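Local atomic coordinates of pmbA-related protein (Thermotoga maritima, PDB entry 1VL4), a protein that is probably a metallopeptidase of the PmbA/TldD (U62) family and a putative modulator of DNA gyrase. Residues K353-E356 with E357-E361; L126-K129 with E130-M134. All coordinates share one frame; numbering follows the deposited sequence. Where two conformers were deposited one is given.

Contact 1: K353-E356 with E357-E361; sequences KSFE and ELLKE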
ATOM      1  N   LYS A 353     -27.479  20.075 -18.178  1.00 20.83           N
ATOM      2  CA  LYS A 353     -26.562  20.974 -18.884  1.00 19.11           C
ATOM      3  C   LYS A 353     -25.289  20.252 -19.347  1.00 18.40           C
ATOM      4  O   LYS A 353     -24.695  19.465 -18.624  1.00 16.66           O
ATOM      5  CB  LYS A 353     -26.184  22.148 -17.990  1.00 18.38           C
ATOM      6  CG  LYS A 353     -27.342  23.082 -17.543  1.00 27.39           C
ATOM      7  CD  LYS A 353     -27.980  23.771 -18.685  1.00 32.57           C
ATOM      8  CE  LYS A 353     -28.739  25.063 -18.261  1.00 42.10           C
ATOM      9  NZ  LYS A 353     -29.678  24.839 -17.134  1.00 38.64           N
ATOM     10  N   SER A 354     -24.833  20.545 -20.557  1.00 16.51           N
ATOM     11  CA  SER A 354     -23.543  20.047 -20.986  1.00 13.86           C
ATOM     12  C   SER A 354     -22.454  20.844 -20.273  1.00 14.93           C
ATOM     13  O   SER A 354     -22.726  21.872 -19.640  1.00 12.66           O
ATOM     14  CB  SER A 354     -23.392  20.236 -22.484  1.00 15.62           C
ATOM     15  OG  SER A 354     -23.351  21.610 -22.761  1.00  8.78           O
ATOM     16  N   PHE A 355     -21.210  20.379 -20.401  1.00 16.16           N
ATOM     17  CA  PHE A 355     -20.078  21.138 -19.892  1.00 15.43           C
ATOM     18  C   PHE A 355     -20.032  22.570 -20.451  1.00 13.69           C
ATOM     19  O   PHE A 355     -19.828  23.566 -19.725  1.00 11.76           O
ATOM     20  CB  PHE A 355     -18.778  20.393 -20.192  1.00 16.81           C
ATOM     21  CG  PHE A 355     -17.587  21.000 -19.539  1.00 17.74           C
ATOM     22  CD1 PHE A 355     -17.216  20.638 -18.263  1.00 14.64           C
ATOM     23  CD2 PHE A 355     -16.849  21.951 -20.189  1.00 17.33           C
ATOM     24  CE1 PHE A 355     -16.128  21.229 -17.668  1.00 19.18           C
ATOM     25  CE2 PHE A 355     -15.758  22.533 -19.595  1.00 18.33           C
ATOM     26  CZ  PHE A 355     -15.393  22.165 -18.338  1.00 17.41           C
ATOM     27  N   GLU A 356     -20.168  22.663 -21.751  1.00 16.18           N
ATOM     28  CA  GLU A 356     -20.158  23.960 -22.426  1.00 17.50           C
ATOM     29  C   GLU A 356     -21.253  24.892 -21.900  1.00 15.37           C
ATOM     30  O   GLU A 356     -21.028  26.098 -21.784  1.00 11.99           O
ATOM     31  CB  GLU A 356     -20.311  23.723 -23.935  1.00 20.78           C
ATOM     32  CG  GLU A 356     -20.273  24.978 -24.833  1.00 30.83           C
ATOM     33  CD  GLU A 356     -19.078  25.890 -24.571  1.00 44.54           C
ATOM     34  OE1 GLU A 356     -17.965  25.371 -24.290  1.00 49.80           O
ATOM     35  OE2 GLU A 356     -19.264  27.132 -24.651  1.00 50.28           O
ATOM     36  N   GLU A 357     -22.435  24.336 -21.600  1.00 15.44           N
ATOM     37  CA  GLU A 357     -23.525  25.097 -21.002  1.00 18.87           C
ATOM     38  C   GLU A 357     -23.200  25.554 -19.579  1.00 16.36           C
ATOM     39  O   GLU A 357     -23.448  26.698 -19.209  1.00 12.66           O
ATOM     40  CB  GLU A 357     -24.835  24.293 -21.013  1.00 19.95           C
ATOM     41  CG  GLU A 357     -25.425  24.162 -22.426  1.00 29.32           C
ATOM     42  CD  GLU A 357     -26.635  23.229 -22.519  1.00 28.29           C
ATOM     43  OE1 GLU A 357     -26.619  22.086 -22.002  1.00 23.33           O
ATOM     44  OE2 GLU A 357     -27.617  23.656 -23.156  1.00 51.12           O
ATOM     45  N   LEU A 358     -22.596  24.670 -18.803  1.00 13.84           N
ATOM     46  CA  LEU A 358     -22.084  25.026 -17.479  1.00 14.09           C
ATOM     47  C   LEU A 358     -21.033  26.145 -17.502  1.00  9.91           C
ATOM     48  O   LEU A 358     -21.030  27.018 -16.630  1.00 10.32           O
ATOM     49  CB  LEU A 358     -21.510  23.779 -16.772  1.00 15.18           C
ATOM     50  CG  LEU A 358     -22.480  22.672 -16.376  1.00 14.11           C
ATOM     51  CD1 LEU A 358     -21.720  21.664 -15.544  1.00 18.96           C
ATOM     52  CD2 LEU A 358     -23.754  23.128 -15.639  1.00 18.47           C
ATOM     53  N   LEU A 359     -20.126  26.099 -18.464  1.00 13.33           N
ATOM     54  CA  LEU A 359     -19.158  27.197 -18.672  1.00 16.86           C
ATOM     55  C   LEU A 359     -19.872  28.527 -18.867  1.00 17.04           C
ATOM     56  O   LEU A 359     -19.555  29.552 -18.227  1.00 15.98           O
ATOM     57  CB  LEU A 359     -18.312  26.945 -19.920  1.00 19.71           C
ATOM     58  CG  LEU A 359     -17.109  26.039 -19.704  1.00 21.18           C
ATOM     59  CD1 LEU A 359     -16.521  25.645 -21.076  1.00 20.65           C
ATOM     60  CD2 LEU A 359     -16.085  26.726 -18.841  1.00 21.62           C
ATOM     61  N   LYS A 360     -20.835  28.484 -19.784  1.00 15.58           N
ATOM     62  CA  LYS A 360     -21.621  29.636 -20.141  1.00 13.64           C
ATOM     63  C   LYS A 360     -22.368  30.141 -18.918  1.00 14.54           C
ATOM     64  O   LYS A 360     -22.339  31.353 -18.621  1.00 14.54           O
ATOM     65  CB  LYS A 360     -22.593  29.279 -21.272  1.00 17.88           C
ATOM     66  CG  LYS A 360     -22.202  29.694 -22.703  1.00 28.51           C
ATOM     67  CD  LYS A 360     -20.754  29.384 -23.055  1.00 37.50           C
ATOM     68  CE  LYS A 360     -20.340  30.087 -24.333  1.00 38.25           C
ATOM     69  NZ  LYS A 360     -20.369  31.586 -24.210  1.00 44.83           N
ATOM     70  N   GLU A 361     -23.033  29.246 -18.189  1.00 13.67           N
ATOM     71  CA  GLU A 361     -23.766  29.677 -16.976  1.00 15.20           C
ATOM     72  C   GLU A 361     -22.846  30.269 -15.912  1.00 13.85           C
ATOM     73  O   GLU A 361     -23.196  31.257 -15.282  1.00 12.89           O
ATOM     74  CB  GLU A 361     -24.513  28.521 -16.337  1.00 19.50           C
ATOM     75  CG  GLU A 361     -25.622  27.934 -17.161  1.00 29.17           C
ATOM     76  CD  GLU A 361     -26.915  28.652 -16.966  1.00 36.42           C
ATOM     77  OE1 GLU A 361     -26.901  29.749 -16.366  1.00 44.27           O
ATOM     78  OE2 GLU A 361     -27.946  28.109 -17.415  1.00 39.50           O
TER

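Contact 2: L126-K129 with E130-M134; sequences LSVK and EKMDM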
ATOM      1  N   LEU A 126      -8.618 -12.038 -26.144  1.00 14.37           N
ATOM      2  CA  LEU A 126      -7.558 -11.290 -26.782  1.00 14.24           C
ATOM      3  C   LEU A 126      -6.244 -11.999 -26.639  1.00 13.15           C
ATOM      4  O   LEU A 126      -5.945 -12.560 -25.609  1.00 12.86           O
ATOM      5  CB  LEU A 126      -7.386  -9.919 -26.125  1.00 18.35           C
ATOM      6  CG  LEU A 126      -8.497  -8.916 -26.295  1.00 17.16           C
ATOM      7  CD1 LEU A 126      -8.065  -7.635 -25.611  1.00 24.13           C
ATOM      8  CD2 LEU A 126      -8.823  -8.667 -27.764  1.00 21.08           C
ATOM      9  N   SER A 127      -5.428 -11.929 -27.647  1.00  9.72           N
ATOM     10  CA  SER A 127      -4.060 -12.433 -27.514  1.00  9.43           C
ATOM     11  C   SER A 127      -3.222 -11.364 -26.819  1.00 10.40           C
ATOM     12  O   SER A 127      -3.635 -10.211 -26.756  1.00  9.31           O
ATOM     13  CB  SER A 127      -3.454 -12.634 -28.873  1.00 10.12           C
ATOM     14  OG  SER A 127      -3.208 -11.375 -29.438  1.00 13.48           O
ATOM     15  N   VAL A 128      -2.047 -11.718 -26.317  0.50 10.03           N
ATOM     16  CA  VAL A 128      -1.176 -10.718 -25.687  0.50 11.38           C
ATOM     17  C   VAL A 128      -0.643  -9.696 -26.691  0.50  9.35           C
ATOM     18  O   VAL A 128      -0.394  -8.561 -26.336  0.50  9.76           O
ATOM     19  CB  VAL A 128      -0.016 -11.354 -24.844  0.50 14.09           C
ATOM     20  CG1 VAL A 128       0.813 -12.354 -25.662  0.50 14.07           C
ATOM     21  CG2 VAL A 128       0.884 -10.257 -24.234  0.50 16.33           C
ATOM     22  N   LYS A 129      -0.437 -10.092 -27.940  1.00  5.05           N
ATOM     23  CA  LYS A 129      -0.113  -9.160 -28.948  1.00  7.19           C
ATOM     24  C   LYS A 129      -1.159  -8.083 -29.129  1.00  9.53           C
ATOM     25  O   LYS A 129      -0.817  -6.922 -29.284  1.00  6.31           O
ATOM     26  CB  LYS A 129       0.168  -9.890 -30.274  1.00  9.27           C
ATOM     27  CG  LYS A 129       0.475  -8.948 -31.408  1.00 14.31           C
ATOM     28  CD  LYS A 129       1.199  -9.634 -32.503  1.00 16.94           C
ATOM     29  CE  LYS A 129       1.630  -8.639 -33.590  1.00 31.34           C
ATOM     30  NZ  LYS A 129       0.451  -7.885 -34.108  1.00 29.01           N
ATOM     31  N   GLU A 130      -2.440  -8.453 -29.103  1.00 10.18           N
ATOM     32  CA  GLU A 130      -3.502  -7.474 -29.241  1.00 13.67           C
ATOM     33  C   GLU A 130      -3.551  -6.515 -28.052  1.00 10.01           C
ATOM     34  O   GLU A 130      -3.834  -5.340 -28.217  1.00 10.57           O
ATOM     35  CB  GLU A 130      -4.865  -8.148 -29.401  1.00 12.75           C
ATOM     36  CG  GLU A 130      -4.998  -8.965 -30.717  1.00 19.36           C
ATOM     37  CD  GLU A 130      -6.337  -9.759 -30.788  1.00 23.81           C
ATOM     38  OE1 GLU A 130      -6.548 -10.695 -29.988  1.00 20.20           O
ATOM     39  OE2 GLU A 130      -7.180  -9.440 -31.646  1.00 39.58           O
ATOM     40  N   LYS A 131      -3.288  -7.023 -26.859  1.00  7.43           N
ATOM     41  CA  LYS A 131      -3.225  -6.150 -25.682  1.00 10.18           C
ATOM     42  C   LYS A 131      -2.061  -5.192 -25.815  1.00 10.58           C
ATOM     43  O   LYS A 131      -2.246  -3.998 -25.607  1.00 10.50           O
ATOM     44  CB  LYS A 131      -3.109  -6.978 -24.391  1.00  9.98           C
ATOM     45  CG  LYS A 131      -4.262  -7.931 -24.211  1.00 14.49           C
ATOM     46  CD  LYS A 131      -4.140  -8.769 -22.966  1.00 18.13           C
ATOM     47  CE  LYS A 131      -5.067  -9.972 -22.958  1.00 21.07           C
ATOM     48  NZ  LYS A 131      -5.445 -10.468 -21.551  1.00 18.61           N
ATOM     49  N   MET A 132      -0.881  -5.693 -26.255  1.00  8.59           N
ATOM     50  CA  MET A 132       0.260  -4.850 -26.424  1.00 13.49           C
ATOM     51  C   MET A 132      -0.048  -3.796 -27.454  1.00 12.73           C
ATOM     52  O   MET A 132       0.331  -2.634 -27.280  1.00 11.59           O
ATOM     53  CB  MET A 132       1.495  -5.646 -26.879  1.00 14.62           C
ATOM     54  CG  MET A 132       2.039  -6.566 -25.832  1.00 21.15           C
ATOM     55  SD  MET A 132       3.149  -7.814 -26.584  1.00 29.78           S
ATOM     56  CE  MET A 132       4.301  -6.751 -27.459  1.00 32.35           C
ATOM     57  N   ASP A 133      -0.715  -4.199 -28.533  1.00 14.86           N
ATOM     58  CA  ASP A 133      -0.978  -3.277 -29.653  1.00 14.05           C
ATOM     59  C   ASP A 133      -1.933  -2.142 -29.218  1.00 11.99           C
ATOM     60  O   ASP A 133      -1.745  -0.995 -29.624  1.00 12.20           O
ATOM     61  CB  ASP A 133      -1.507  -4.021 -30.892  1.00 14.69           C
ATOM     62  CG  ASP A 133      -0.404  -4.797 -31.661  1.00 20.93           C
ATOM     63  OD1 ASP A 133       0.807  -4.522 -31.503  1.00 27.43           O
ATOM     64  OD2 ASP A 133      -0.748  -5.704 -32.447  1.00 31.80           O
ATOM     65  N   MET A 134      -2.896  -2.441 -28.354  1.00 14.29           N
ATOM     66  CA  MET A 134      -3.708  -1.395 -27.727  1.00 15.04           C
ATOM     67  C   MET A 134      -2.893  -0.316 -26.960  1.00 14.81           C
ATOM     68  O   MET A 134      -3.136   0.891 -27.103  1.00 10.52           O
ATOM     69  CB  MET A 134      -4.774  -1.996 -26.804  1.00 15.54           C
ATOM     70  CG  MET A 134      -5.837  -2.750 -27.565  1.00 16.72           C
ATOM     71  SD  MET A 134      -7.133  -3.526 -26.512  1.00 21.45           S
ATOM     72  CE  MET A 134      -8.073  -2.110 -26.186  1.00 18.47           C
TER

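Contact 1: K353-E356 with E357-E361
S354 and E357 reach for each other's backbone at the first turn of helix 355-362, each side chain bonding to the amide of the other residue. The hydroxyl of S354 is tucked between its own backbone N and carbonyl carbon (chi1 66°), which turns OG back over the start of the helix, where it accepts from E357 N at 3.1 Å. In return E357 runs out extended beyond CG, and its OE1 accepts from S354 N at 2.8 Å in a nearly straight bond (168°). The oxygen uses its anti lone pair, the one turned away from OE2. This reciprocal pair is a capping box with S354 as N-cap, and it supplies partners for two amides at a helix start, where no preceding turn offers carbonyls. The main-chain pattern takes over directly, with L358 N bonding to S354 O at 2.9 Å.

Around the cap the side chains sort into a solvent side and a buried side. K353 lies across E357 at about a right angle, its CB resting 3.5 Å from L358 CD2. Bends at chi2 and chi4 then carry its amine to the E361 carboxylate, in a long salt bridge of 3.7 Å between K353 NZ and E361 OE2. On the buried side the ring of F355 meets L359 obliquely, F355 CE2 lying 3.5 Å from L359 CD1. Both side chains continue onto L238 of strand 233-239 and V367 of strand 365-372, while L358 reaches L238 and L421, so the helix start is seated on the mixed sheet of the C-terminal domain. Bent E356 crosses the aliphatic part of K360 obliquely, E356 OE2 lying 3.1 Å from K360 CD; E356 OE2 and K360 NZ stay 4.6 Å apart.

Contact 2: L126-K129 with E130-M134
With chi1 at 71°, S127 holds OG between its backbone N and carbonyl carbon, while E130 sends CG anti to its own carbonyl carbon and stretches back toward the serine. The two form a capping box at the N-terminus of helix 128-143, which lies on the long antiparallel sheet. E130 N donates to S127 OG at 3.0 Å, and S127 N answers with a bond of 2.9 Å to E130 OE1, almost straight at 171° and directed at the anti lone pair of that oxygen. The carboxylate also passes obliquely by L126, whose CD2 lies 3.8 Å from E130 OE1.

In the turn after the cap, the extended K131 crosses L126 obliquely, K131 CE lying 3.9 Å from L126 CB. Its amine continues to a salt bridge with D158 on strand 148-167, so a buried lysine both packs as a hydrocarbon and has its charge met by the sheet. V128 and M132 cross on another side of the helix; in the conformer given, V128 CG2 lies 4.1 Å from M132 SD. They touch F43 and L45 of strand 32-48 respectively, and Q96 and V97 of the second subunit.

K129 leaves the first turn extended toward D133, one turn further along, and bends only at its last torsion, which places K129 NZ 3.0 Å from D133 OD2 in a salt bridge that uses the syn lone pair of that oxygen.

In the fold
Contacts 1 and 2 solve the same problem twice: a serine and a glutamate three residues later cap a helix start, in helices that belong to different domains of the family, the C-terminal and the central, with contact centres about 38 Å apart. Their settings differ. Contact 1 is partly buried, and its apolar side, an aromatic ring with two leucines, is set on the mixed sheet of the C-terminal domain, with no second subunit touching it. Contact 2 is a surface contact on the long antiparallel sheet; aliphatic and methionine side chains replace the ring, a buried lysine is paired to a strand, and residues of the second subunit pack against it. The flanking lysine-carboxylate pair is long in contact 1 and close in contact 2.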